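Local structure of synaptic vesicle glycoprotein 2C (Homo sapiens, 5JLV) at residues C[36-50]-C[56-70]. The protein is a synaptic vesicle membrane glycoprotein whose luminal domain is a neuronal protein receptor for botulinum neurotoxin A. Sequence-based numbering, arbitrary orientation.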
loop_
_atom_site.group_PDB
_atom_site.type_symbol
_atom_site.label_atom_id
_atom_site.label_comp_id
_atom_site.label_asym_id
_atom_site.label_seq_id
_atom_site.Cartn_x
_atom_site.Cartn_y
_atom_site.Cartn_z
ATOM N N THR C 36 -19.593 33.092 11.636
ATOM C CA THR C 36 -20.912 32.606 11.222
ATOM C C THR C 36 -21.192 32.958 9.756
ATOM O O THR C 36 -20.932 34.075 9.318
ATOM C CB THR C 36 -22.034 33.164 12.134
ATOM O OG1 THR C 36 -21.814 32.736 13.486
ATOM C CG2 THR C 36 -23.418 32.688 11.671
ATOM N N MET C 37 -21.676 31.974 9.001
ATOM C CA MET C 37 -22.197 32.200 7.654
ATOM C C MET C 37 -23.700 31.888 7.668
ATOM O O MET C 37 -24.115 30.797 8.072
ATOM C CB MET C 37 -21.460 31.325 6.634
ATOM C CG MET C 37 -21.525 31.834 5.198
ATOM S SD MET C 37 -20.559 30.842 4.025
ATOM C CE MET C 37 -18.923 30.955 4.754
ATOM N N GLU C 38 -24.508 32.851 7.236
ATOM C CA GLU C 38 -25.941 32.798 7.469
ATOM C C GLU C 38 -26.749 33.349 6.293
ATOM O O GLU C 38 -26.423 34.403 5.741
ATOM C CB GLU C 38 -26.272 33.561 8.750
ATOM C CG GLU C 38 -27.627 33.239 9.358
ATOM C CD GLU C 38 -27.801 33.828 10.748
ATOM O OE1 GLU C 38 -26.881 34.526 11.232
ATOM O OE2 GLU C 38 -28.863 33.590 11.359
ATOM N N ASN C 39 -27.802 32.616 5.918
ATOM C CA ASN C 39 -28.772 33.039 4.895
ATOM C C ASN C 39 -28.131 33.470 3.583
ATOM O O ASN C 39 -28.266 34.618 3.166
ATOM C CB ASN C 39 -29.699 34.139 5.432
ATOM C CG ASN C 39 -30.523 33.678 6.616
ATOM O OD1 ASN C 39 -30.267 34.076 7.752
ATOM N ND2 ASN C 39 -31.512 32.822 6.360
ATOM N N GLN C 40 -27.426 32.536 2.946
ATOM C CA GLN C 40 -26.709 32.808 1.707
ATOM C C GLN C 40 -26.850 31.653 0.742
ATOM O O GLN C 40 -26.906 30.490 1.156
ATOM C CB GLN C 40 -25.215 33.032 1.976
ATOM C CG GLN C 40 -24.873 34.266 2.796
ATOM C CD GLN C 40 -23.422 34.270 3.238
ATOM O OE1 GLN C 40 -22.582 33.584 2.651
ATOM N NE2 GLN C 40 -23.122 35.030 4.284
ATOM N N ILE C 41 -26.882 31.973 -0.548
ATOM C CA ILE C 41 -26.808 30.964 -1.601
ATOM C C ILE C 41 -25.643 31.280 -2.543
ATOM O O ILE C 41 -25.541 32.387 -3.061
ATOM C CB ILE C 41 -28.122 30.868 -2.403
ATOM C CG1 ILE C 41 -29.292 30.506 -1.471
ATOM C CG2 ILE C 41 -27.987 29.842 -3.526
ATOM C CD1 ILE C 41 -30.658 30.840 -2.027
ATOM N N HIS C 42 -24.770 30.301 -2.752
ATOM C CA HIS C 42 -23.599 30.473 -3.616
ATOM C C HIS C 42 -23.664 29.465 -4.744
ATOM O O HIS C 42 -23.805 28.266 -4.495
ATOM C CB HIS C 42 -22.309 30.260 -2.819
ATOM C CG HIS C 42 -22.174 31.163 -1.633
ATOM N ND1 HIS C 42 -21.858 32.498 -1.749
ATOM C CD2 HIS C 42 -22.292 30.917 -0.307
ATOM C CE1 HIS C 42 -21.796 33.040 -0.545
ATOM N NE2 HIS C 42 -22.052 32.101 0.348
ATOM N N THR C 43 -23.566 29.939 -5.982
ATOM C CA THR C 43 -23.703 29.062 -7.149
ATOM C C THR C 43 -22.514 29.184 -8.103
ATOM O O THR C 43 -22.021 30.278 -8.338
ATOM C CB THR C 43 -25.015 29.350 -7.909
ATOM O OG1 THR C 43 -26.118 29.230 -7.006
ATOM C CG2 THR C 43 -25.213 28.366 -9.073
ATOM N N GLY C 44 -22.063 28.048 -8.636
ATOM C CA GLY C 44 -21.112 28.025 -9.755
ATOM C C GLY C 44 -19.685 28.459 -9.442
ATOM O O GLY C 44 -18.920 28.795 -10.345
ATOM N N MET C 45 -19.321 28.439 -8.167
ATOM C CA MET C 45 -18.010 28.906 -7.737
ATOM C C MET C 45 -17.040 27.756 -7.469
ATOM O O MET C 45 -17.451 26.680 -7.018
ATOM C CB MET C 45 -18.145 29.739 -6.460
ATOM C CG MET C 45 -19.031 30.968 -6.585
ATOM S SD MET C 45 -18.445 32.081 -7.869
ATOM C CE MET C 45 -16.784 32.443 -7.295
ATOM N N GLU C 46 -15.756 27.988 -7.736
ATOM C CA GLU C 46 -14.714 27.115 -7.224
ATOM C C GLU C 46 -14.043 27.734 -5.992
ATOM O O GLU C 46 -13.896 28.959 -5.898
ATOM C CB GLU C 46 -13.679 26.766 -8.302
ATOM C CG GLU C 46 -12.640 25.755 -7.822
ATOM C CD GLU C 46 -11.755 25.210 -8.926
ATOM O OE1 GLU C 46 -12.176 25.232 -10.104
ATOM O OE2 GLU C 46 -10.640 24.737 -8.612
ATOM N N TYR C 47 -13.665 26.880 -5.047
ATOM C CA TYR C 47 -12.957 27.292 -3.850
ATOM C C TYR C 47 -11.699 26.423 -3.704
ATOM O O TYR C 47 -11.802 25.212 -3.480
ATOM C CB TYR C 47 -13.867 27.159 -2.604
ATOM C CG TYR C 47 -15.217 27.860 -2.753
ATOM C CD1 TYR C 47 -15.357 29.219 -2.450
ATOM C CD2 TYR C 47 -16.336 27.174 -3.230
ATOM C CE1 TYR C 47 -16.583 29.867 -2.593
ATOM C CE2 TYR C 47 -17.564 27.814 -3.376
ATOM C CZ TYR C 47 -17.677 29.160 -3.055
ATOM O OH TYR C 47 -18.880 29.803 -3.212
ATOM N N ASP C 48 -10.528 27.048 -3.880
ATOM C CA ASP C 48 -9.223 26.374 -3.799
ATOM C C ASP C 48 -8.586 26.740 -2.475
ATOM O O ASP C 48 -8.509 27.930 -2.132
ATOM C CB ASP C 48 -8.279 26.854 -4.919
ATOM C CG ASP C 48 -8.559 26.197 -6.259
ATOM O OD1 ASP C 48 -9.558 25.456 -6.382
ATOM O OD2 ASP C 48 -7.768 26.433 -7.206
ATOM N N ASN C 49 -8.131 25.731 -1.733
ATOM C CA ASN C 49 -7.419 25.953 -0.469
ATOM C C ASN C 49 -8.195 26.847 0.500
ATOM O O ASN C 49 -7.640 27.741 1.137
ATOM C CB ASN C 49 -6.011 26.499 -0.746
ATOM C CG ASN C 49 -5.236 25.615 -1.698
ATOM O OD1 ASN C 49 -4.708 24.579 -1.302
ATOM N ND2 ASN C 49 -5.201 25.995 -2.974
ATOM N N GLY C 50 -9.493 26.602 0.586
ATOM C CA GLY C 50 -10.344 27.314 1.515
ATOM C C GLY C 50 -10.323 26.634 2.863
ATOM O O GLY C 50 -10.368 25.401 2.953
ATOM N N LYS C 56 -20.023 28.382 11.876
ATOM C CA LYS C 56 -21.411 27.939 11.942
ATOM C C LYS C 56 -22.148 28.336 10.660
ATOM O O LYS C 56 -22.290 29.524 10.358
ATOM C CB LYS C 56 -22.115 28.508 13.179
ATOM C CG LYS C 56 -21.524 28.030 14.500
ATOM C CD LYS C 56 -22.377 28.434 15.694
ATOM C CE LYS C 56 -22.111 29.868 16.105
ATOM N NZ LYS C 56 -22.723 30.175 17.426
ATOM N N PHE C 57 -22.585 27.331 9.901
ATOM C CA PHE C 57 -23.432 27.542 8.726
ATOM C C PHE C 57 -24.902 27.493 9.131
ATOM O O PHE C 57 -25.339 26.560 9.815
ATOM C CB PHE C 57 -23.170 26.475 7.667
ATOM C CG PHE C 57 -21.770 26.479 7.127
ATOM C CD1 PHE C 57 -21.408 27.344 6.100
ATOM C CD2 PHE C 57 -20.810 25.592 7.632
ATOM C CE1 PHE C 57 -20.110 27.338 5.589
ATOM C CE2 PHE C 57 -19.518 25.587 7.128
ATOM C CZ PHE C 57 -19.170 26.456 6.105
ATOM N N LYS C 58 -25.668 28.497 8.717
ATOM C CA LYS C 58 -27.088 28.555 9.058
ATOM C C LYS C 58 -27.871 28.956 7.817
ATOM O O LYS C 58 -27.738 30.093 7.334
ATOM C CB LYS C 58 -27.338 29.560 10.194
ATOM C CG LYS C 58 -26.543 29.312 11.471
ATOM C CD LYS C 58 -26.743 30.439 12.484
ATOM C CE LYS C 58 -25.830 30.238 13.690
ATOM N NZ LYS C 58 -26.187 31.102 14.843
ATOM N N SER C 59 -28.673 28.024 7.299
ATOM C CA SER C 59 -29.440 28.250 6.064
ATOM C C SER C 59 -28.513 28.746 4.950
ATOM O O SER C 59 -28.696 29.828 4.395
ATOM C CB SER C 59 -30.594 29.242 6.298
ATOM O OG SER C 59 -31.290 28.942 7.492
ATOM N N VAL C 60 -27.493 27.950 4.665
ATOM C CA VAL C 60 -26.550 28.246 3.608
ATOM C C VAL C 60 -26.655 27.125 2.598
ATOM O O VAL C 60 -26.627 25.951 2.972
ATOM C CB VAL C 60 -25.099 28.335 4.149
ATOM C CG1 VAL C 60 -24.084 28.387 3.003
ATOM C CG2 VAL C 60 -24.934 29.549 5.057
ATOM N N THR C 61 -26.814 27.484 1.327
ATOM C CA THR C 61 -26.703 26.510 0.250
ATOM C C THR C 61 -25.549 26.852 -0.694
ATOM O O THR C 61 -25.423 27.991 -1.148
ATOM C CB THR C 61 -28.015 26.376 -0.543
ATOM O OG1 THR C 61 -29.034 25.876 0.328
ATOM C CG2 THR C 61 -27.848 25.408 -1.707
ATOM N N PHE C 62 -24.700 25.861 -0.945
ATOM C CA PHE C 62 -23.758 25.893 -2.050
ATOM C C PHE C 62 -24.334 25.031 -3.164
ATOM O O PHE C 62 -24.766 23.908 -2.917
ATOM C CB PHE C 62 -22.404 25.313 -1.616
ATOM C CG PHE C 62 -21.659 26.166 -0.632
ATOM C CD1 PHE C 62 -21.832 25.990 0.735
ATOM C CD2 PHE C 62 -20.749 27.125 -1.072
ATOM C CE1 PHE C 62 -21.135 26.768 1.644
ATOM C CE2 PHE C 62 -20.048 27.908 -0.165
ATOM C CZ PHE C 62 -20.247 27.731 1.197
ATOM N N LYS C 63 -24.332 25.539 -4.384
ATOM C CA LYS C 63 -24.873 24.792 -5.509
ATOM C C LYS C 63 -23.940 24.873 -6.714
ATOM O O LYS C 63 -23.390 25.941 -7.005
ATOM C CB LYS C 63 -26.285 25.299 -5.833
ATOM C CG LYS C 63 -26.894 24.788 -7.124
ATOM C CD LYS C 63 -28.338 25.282 -7.284
ATOM C CE LYS C 63 -28.529 26.685 -6.709
ATOM N NZ LYS C 63 -29.708 27.392 -7.279
ATOM N N ASP C 64 -23.742 23.736 -7.390
ATOM C CA ASP C 64 -22.887 23.645 -8.594
ATOM C C ASP C 64 -21.477 24.180 -8.338
ATOM O O ASP C 64 -20.923 24.893 -9.159
ATOM C CB ASP C 64 -23.510 24.384 -9.798
ATOM C CG ASP C 64 -24.915 23.915 -10.122
ATOM O OD1 ASP C 64 -25.225 22.726 -9.925
ATOM O OD2 ASP C 64 -25.717 24.747 -10.591
ATOM N N SER C 65 -20.918 23.842 -7.186
ATOM C CA SER C 65 -19.655 24.408 -6.768
ATOM C C SER C 65 -18.594 23.341 -6.665
ATOM O O SER C 65 -18.904 22.155 -6.513
ATOM C CB SER C 65 -19.815 25.141 -5.435
ATOM O OG SER C 65 -20.593 26.315 -5.608
ATOM N N VAL C 66 -17.341 23.765 -6.776
ATOM C CA VAL C 66 -16.197 22.874 -6.658
ATOM C C VAL C 66 -15.342 23.304 -5.455
ATOM O O VAL C 66 -15.037 24.483 -5.289
ATOM C CB VAL C 66 -15.354 22.853 -7.957
ATOM C CG1 VAL C 66 -14.090 22.003 -7.777
ATOM C CG2 VAL C 66 -16.187 22.326 -9.119
ATOM N N PHE C 67 -15.004 22.349 -4.601
ATOM C CA PHE C 67 -14.098 22.602 -3.483
ATOM C C PHE C 67 -12.836 21.774 -3.689
ATOM O O PHE C 67 -12.884 20.535 -3.633
ATOM C CB PHE C 67 -14.762 22.247 -2.139
ATOM C CG PHE C 67 -15.991 23.057 -1.828
ATOM C CD1 PHE C 67 -17.229 22.718 -2.378
ATOM C CD2 PHE C 67 -15.921 24.147 -0.959
ATOM C CE1 PHE C 67 -18.366 23.463 -2.087
ATOM C CE2 PHE C 67 -17.053 24.905 -0.672
ATOM C CZ PHE C 67 -18.279 24.557 -1.234
ATOM N N LYS C 68 -11.718 22.456 -3.951
ATOM C CA LYS C 68 -10.411 21.794 -4.128
ATOM C C LYS C 68 -9.441 22.082 -2.968
ATOM O O LYS C 68 -9.154 23.241 -2.671
ATOM C CB LYS C 68 -9.763 22.204 -5.460
ATOM C CG LYS C 68 -8.640 21.262 -5.897
ATOM C CD LYS C 68 -7.898 21.755 -7.141
ATOM C CE LYS C 68 -8.519 21.231 -8.434
ATOM N NZ LYS C 68 -9.889 21.774 -8.685
ATOM N N SER C 69 -8.929 21.015 -2.339
ATOM C CA SER C 69 -7.948 21.126 -1.243
ATOM C C SER C 69 -8.439 22.039 -0.135
ATOM O O SER C 69 -7.666 22.815 0.420
ATOM C CB SER C 69 -6.587 21.620 -1.755
ATOM O OG SER C 69 -6.130 20.790 -2.787
ATOM N N CYS C 70 -9.733 21.962 0.162
ATOM C CA CYS C 70 -10.292 22.745 1.240
ATOM C C CYS C 70 -10.204 21.967 2.536
ATOM O O CYS C 70 -9.958 20.750 2.524
ATOM C CB CYS C 70 -11.720 23.157 0.921
ATOM S SG CYS C 70 -11.806 24.373 -0.426
HETATM O O HOH W 1 -22.730 33.181 16.030
#
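Tyr-47 of segment 36-50 leans its ring across two phenylalanines of segment 56-70. Its CB lies 4.0 Å from Phe-67 CD2. The side chain leaves on the inner face of the sheet; chi1 of -52° puts CG anti to the carbonyl carbon, and CD2 comes over one face of the Phe-67 ring, near its rim, 3.5 Å from Phe-67 CE2. The two planes are near parallel, at 23°, but slid apart, so the rings barely overlap. Further out, Tyr-47 CE2 meets Phe-67 CZ and Phe-62 CD2. Tyr-47 CZ is 3.9 Å from Phe-62 CE2. Tyr-47 OH lies at the edge of the Phe-62 ring, 3.8 Å from Phe-62 CE2. This pair is an offset edge-to-face one, with the edge of Phe-62 toward the Tyr-47 face.

His-42 lies alongside Phe-62. Its NE2 donates to a lone pair of Gln-40 OE1 in the amide's own plane, by a bent bond tilted somewhat from the imidazole plane. Met-37 brings SD to the edge of the Phe-57 ring, 3.9 Å from Phe-57 CE1, a Met-aromatic contact.

The backbones run as successive parallel coils, and residues pair with those twenty further on. Met-37 O, for example, accepts from Lys-58 N at 2.8 Å. In the next coil, Phe-62 meets Phe-82 and Phe-67 meets Phe-87, continuing the ladders of the right-handed quadrilateral beta-helix of the pentapeptide-repeat type. On the outer face, Lys-68 NZ bridges to Glu-46 OE2 at 3.1 Å, from above the carboxylate plane. Apolar and aromatic ladders inside and backbone bonds between coils thus hold the stack, while charged groups stay outside.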